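Local coordinates for protein putative retaining b-glycosidase (Saccharophagus degradans, PDB 5A95) that probably hydrolyses mixed-linkage beta-glucans as a retaining endo-glucanase of glycoside hydrolase family 5, subfamily 26, at residues Y234-P243 with W274-Y285. The protein carries 1 engineered substitution. Sequence-based numbering, arbitrary orientation. Where two conformers were deposited one is given.
Sequences YDLSPIKKAP and WDEKWGFAADTY
Leu-236 N donates to Lys-277 O at 2.8 Å, a backbone hydrogen bond that ties 234-243 to 274-285. Lys-240, extended beyond CG, lies across Phe-280: CE sits 3.6 Å from the ring centroid and NZ 4.6 Å from it, 12° off the normal, a CH-pi contact and a cation-pi pair. At the ring's edge, Phe-280 CZ meets Ile-239 CG1 at 4.0 Å. A water joins Lys-240 NZ to Glu-276 O, and another joins Ile-239 O to Tyr-285 OH. The edge of Trp-278 is turned toward the face of Tyr-234, offset, with planes at 60°.

With CG anti to the backbone N (chi1 -176°), the Asp-235 carboxylate comes beside the Lys-277 side chain: OD2 makes a salt bridge, weak as a hydrogen bond, with Lys-277 NZ at 3.3 Å, while OD1 accepts from Ser-237 OG at 2.6 Å and from Ser-237 N in an Asx turn. Alanine instead is likely to leave the Lys-277 ammonium without this partner and Ser-237 OG and N without their shared acceptor. Further out, Leu-236, Ile-239 and Pro-243 rest on Tyr-251. The contact packs the segment between helix 230-233 and strand 250-252 against helix 267-279 and the turns that follow, outside the family 5 (beta/alpha)8 barrel.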
loop_
_atom_site.group_PDB
_atom_site.type_symbol
_atom_site.label_atom_id
_atom_site.label_comp_id
_atom_site.label_asym_id
_atom_site.label_seq_id
_atom_site.Cartn_x
_atom_site.Cartn_y
_atom_site.Cartn_z
ATOM N N TYR A 234 4.857 3.383 26.010
ATOM C CA TYR A 234 4.791 3.488 27.452
ATOM C C TYR A 234 4.171 2.280 28.140
ATOM O O TYR A 234 4.611 1.896 29.221
ATOM C CB TYR A 234 4.115 4.808 27.882
ATOM C CG TYR A 234 4.249 5.036 29.351
ATOM C CD1 TYR A 234 5.471 5.394 29.918
ATOM C CD2 TYR A 234 3.165 4.871 30.190
ATOM C CE1 TYR A 234 5.600 5.534 31.275
ATOM C CE2 TYR A 234 3.290 5.048 31.569
ATOM C CZ TYR A 234 4.536 5.369 32.102
ATOM O OH TYR A 234 4.715 5.505 33.473
ATOM N N ASP A 235 3.179 1.650 27.528
ATOM C CA ASP A 235 2.431 0.577 28.192
ATOM C C ASP A 235 2.858 -0.805 27.697
ATOM O O ASP A 235 2.474 -1.233 26.602
ATOM C CB ASP A 235 0.917 0.778 27.994
ATOM C CG ASP A 235 0.081 -0.253 28.754
ATOM O OD1 ASP A 235 0.640 -0.989 29.590
ATOM O OD2 ASP A 235 -1.145 -0.287 28.519
ATOM N N LEU A 236 3.641 -1.497 28.516
ATOM C CA LEU A 236 4.053 -2.874 28.232
ATOM C C LEU A 236 3.129 -3.905 28.884
ATOM O O LEU A 236 3.288 -5.083 28.656
ATOM C CB LEU A 236 5.478 -3.099 28.700
ATOM C CG LEU A 236 6.569 -2.401 27.915
ATOM C CD1 LEU A 236 7.923 -2.662 28.545
ATOM C CD2 LEU A 236 6.555 -2.842 26.445
ATOM N N SER A 237 2.141 -3.472 29.655
ATOM C CA SER A 237 1.332 -4.430 30.400
ATOM C C SER A 237 0.700 -5.562 29.579
ATOM O O SER A 237 0.577 -6.659 30.101
ATOM C CB SER A 237 0.303 -3.729 31.287
ATOM O OG SER A 237 -0.666 -3.042 30.545
ATOM N N PRO A 238 0.330 -5.336 28.292
ATOM C CA PRO A 238 -0.236 -6.484 27.550
ATOM C C PRO A 238 0.674 -7.712 27.424
ATOM O O PRO A 238 0.189 -8.788 27.115
ATOM C CB PRO A 238 -0.549 -5.903 26.177
ATOM C CG PRO A 238 -0.815 -4.445 26.461
ATOM C CD PRO A 238 0.237 -4.097 27.496
ATOM N N ILE A 239 1.980 -7.553 27.610
ATOM C CA ILE A 239 2.904 -8.678 27.446
ATOM C C ILE A 239 2.809 -9.710 28.560
ATOM O O ILE A 239 3.381 -10.779 28.424
ATOM C CB ILE A 239 4.363 -8.229 27.277
ATOM C CG1 ILE A 239 4.989 -7.786 28.605
ATOM C CG2 ILE A 239 4.487 -7.167 26.185
ATOM C CD1 ILE A 239 6.442 -7.412 28.477
ATOM N N LYS A 240 2.110 -9.424 29.651
ATOM C CA LYS A 240 2.028 -10.422 30.724
ATOM C C LYS A 240 1.386 -11.690 30.191
ATOM O O LYS A 240 1.919 -12.809 30.370
ATOM C CB LYS A 240 1.257 -9.894 31.939
ATOM C CG LYS A 240 2.007 -8.758 32.609
ATOM C CD LYS A 240 1.232 -8.236 33.779
ATOM C CE LYS A 240 1.917 -7.056 34.428
ATOM N NZ LYS A 240 1.069 -6.447 35.478
ATOM N N LYS A 241 0.244 -11.551 29.529
ATOM C CA LYS A 241 -0.403 -12.732 28.973
ATOM C C LYS A 241 -0.286 -12.891 27.477
ATOM O O LYS A 241 -0.563 -13.978 26.956
ATOM C CB LYS A 241 -1.857 -12.822 29.396
ATOM C CG LYS A 241 -2.022 -13.043 30.897
ATOM C CD LYS A 241 -1.380 -14.345 31.391
ATOM C CE LYS A 241 -1.797 -14.678 32.818
ATOM N NZ LYS A 241 -0.785 -14.169 33.784
ATOM N N ALA A 242 0.164 -11.842 26.795
ATOM C CA ALA A 242 0.345 -11.929 25.340
ATOM C C ALA A 242 1.687 -11.374 24.905
ATOM O O ALA A 242 1.780 -10.464 24.072
ATOM C CB ALA A 242 -0.796 -11.250 24.612
ATOM N N PRO A 243 2.779 -11.943 25.441
ATOM C CA PRO A 243 4.093 -11.475 25.034
ATOM C C PRO A 243 4.390 -11.848 23.577
ATOM O O PRO A 243 3.832 -12.807 23.039
ATOM C CB PRO A 243 5.028 -12.252 25.964
ATOM C CG PRO A 243 4.300 -13.518 26.259
ATOM C CD PRO A 243 2.861 -13.101 26.357
ATOM N N TRP A 274 5.326 3.538 37.520
ATOM C CA TRP A 274 6.279 3.049 36.533
ATOM C C TRP A 274 6.323 1.527 36.491
ATOM O O TRP A 274 6.317 0.927 35.423
ATOM C CB TRP A 274 7.676 3.614 36.774
ATOM C CG TRP A 274 7.791 5.090 36.538
ATOM C CD1 TRP A 274 6.993 5.868 35.747
ATOM C CD2 TRP A 274 8.792 5.975 37.077
ATOM N NE1 TRP A 274 7.403 7.176 35.804
ATOM C CE2 TRP A 274 8.510 7.278 36.599
ATOM C CE3 TRP A 274 9.857 5.803 37.969
ATOM C CZ2 TRP A 274 9.281 8.380 36.951
ATOM C CZ3 TRP A 274 10.614 6.882 38.308
ATOM C CH2 TRP A 274 10.324 8.168 37.800
ATOM N N ASP A 275 6.307 0.896 37.655
ATOM C CA ASP A 275 6.365 -0.550 37.653
ATOM C C ASP A 275 5.100 -1.145 37.037
ATOM O O ASP A 275 5.184 -2.150 36.309
ATOM C CB ASP A 275 6.635 -1.092 39.055
ATOM C CG ASP A 275 7.405 -2.386 39.021
ATOM O OD1 ASP A 275 8.652 -2.367 39.007
ATOM O OD2 ASP A 275 6.742 -3.419 38.985
ATOM N N GLU A 276 3.950 -0.517 37.266
ATOM C CA GLU A 276 2.701 -1.036 36.746
ATOM C C GLU A 276 2.657 -1.066 35.228
ATOM O O GLU A 276 2.211 -2.043 34.633
ATOM C CB GLU A 276 1.514 -0.195 37.272
ATOM C CG GLU A 276 1.203 -0.473 38.734
ATOM C CD GLU A 276 0.086 0.378 39.305
ATOM O OE1 GLU A 276 -0.488 1.218 38.588
ATOM O OE2 GLU A 276 -0.226 0.174 40.498
ATOM N N LYS A 277 3.076 0.027 34.603
ATOM C CA LYS A 277 2.931 0.147 33.167
ATOM C C LYS A 277 4.068 -0.440 32.374
ATOM O O LYS A 277 3.845 -0.944 31.280
ATOM C CB LYS A 277 2.663 1.623 32.759
ATOM C CG LYS A 277 1.219 2.088 32.988
ATOM C CD LYS A 277 0.268 1.466 31.965
ATOM C CE LYS A 277 -1.169 1.901 32.206
ATOM N NZ LYS A 277 -2.122 1.255 31.263
ATOM N N TRP A 278 5.293 -0.388 32.900
ATOM C CA TRP A 278 6.440 -0.875 32.110
ATOM C C TRP A 278 7.535 -1.566 32.902
ATOM O O TRP A 278 8.162 -2.472 32.383
ATOM C CB TRP A 278 7.020 0.242 31.232
ATOM C CG TRP A 278 7.532 1.427 32.018
ATOM C CD1 TRP A 278 6.815 2.514 32.473
ATOM C CD2 TRP A 278 8.873 1.625 32.491
ATOM N NE1 TRP A 278 7.636 3.361 33.176
ATOM C CE2 TRP A 278 8.898 2.838 33.217
ATOM C CE3 TRP A 278 10.057 0.895 32.369
ATOM C CZ2 TRP A 278 10.071 3.337 33.782
ATOM C CZ3 TRP A 278 11.214 1.394 32.918
ATOM C CH2 TRP A 278 11.205 2.580 33.638
ATOM N N GLY A 279 7.831 -1.089 34.102
ATOM C CA GLY A 279 8.982 -1.597 34.811
ATOM C C GLY A 279 8.904 -3.072 35.178
ATOM O O GLY A 279 9.939 -3.730 35.231
ATOM N N PHE A 280 7.705 -3.597 35.375
ATOM C CA PHE A 280 7.525 -4.996 35.681
ATOM C C PHE A 280 8.169 -5.850 34.593
ATOM O O PHE A 280 8.598 -6.981 34.852
ATOM C CB PHE A 280 6.027 -5.367 35.800
ATOM C CG PHE A 280 5.374 -5.451 34.460
ATOM C CD1 PHE A 280 4.887 -4.300 33.829
ATOM C CD2 PHE A 280 5.390 -6.658 33.748
ATOM C CE1 PHE A 280 4.428 -4.356 32.529
ATOM C CE2 PHE A 280 4.973 -6.704 32.454
ATOM C CZ PHE A 280 4.480 -5.565 31.842
ATOM N N ALA A 281 8.218 -5.344 33.366
ATOM C CA ALA A 281 8.737 -6.153 32.255
ATOM C C ALA A 281 10.167 -6.591 32.503
ATOM O O ALA A 281 10.565 -7.683 32.077
ATOM C CB ALA A 281 8.609 -5.396 30.946
ATOM N N ALA A 282 10.934 -5.754 33.195
ATOM C CA ALA A 282 12.352 -6.019 33.438
ATOM C C ALA A 282 12.590 -7.194 34.388
ATOM O O ALA A 282 13.723 -7.657 34.515
ATOM C CB ALA A 282 13.017 -4.760 33.968
ATOM N N ASP A 283 11.535 -7.676 35.043
ATOM C CA ASP A 283 11.638 -8.879 35.872
ATOM C C ASP A 283 11.792 -10.122 34.995
ATOM O O ASP A 283 12.287 -11.137 35.450
ATOM C CB ASP A 283 10.370 -9.058 36.723
ATOM C CG ASP A 283 10.127 -7.925 37.704
ATOM O OD1 ASP A 283 11.062 -7.191 38.018
ATOM O OD2 ASP A 283 8.961 -7.779 38.165
ATOM N N THR A 284 11.366 -10.043 33.735
ATOM C CA THR A 284 11.291 -11.189 32.832
ATOM C C THR A 284 12.098 -11.051 31.550
ATOM O O THR A 284 12.637 -12.033 31.033
ATOM C CB THR A 284 9.813 -11.517 32.520
ATOM O OG1 THR A 284 9.108 -11.677 33.745
ATOM C CG2 THR A 284 9.687 -12.768 31.689
ATOM N N TYR A 285 12.173 -9.826 31.035
ATOM C CA TYR A 285 12.809 -9.513 29.772
ATOM C C TYR A 285 13.740 -8.330 29.974
ATOM O O TYR A 285 13.518 -7.525 30.861
ATOM C CB TYR A 285 11.759 -9.083 28.721
ATOM C CG TYR A 285 10.610 -10.037 28.596
ATOM C CD1 TYR A 285 10.729 -11.256 27.908
ATOM C CD2 TYR A 285 9.388 -9.758 29.183
ATOM C CE1 TYR A 285 9.654 -12.134 27.811
ATOM C CE2 TYR A 285 8.327 -10.642 29.113
ATOM C CZ TYR A 285 8.452 -11.814 28.403
ATOM O OH TYR A 285 7.405 -12.699 28.342
HETATM O O HOH W 1 5.207 -12.236 29.831
HETATM O O HOH W 2 1.942 -4.213 36.300
#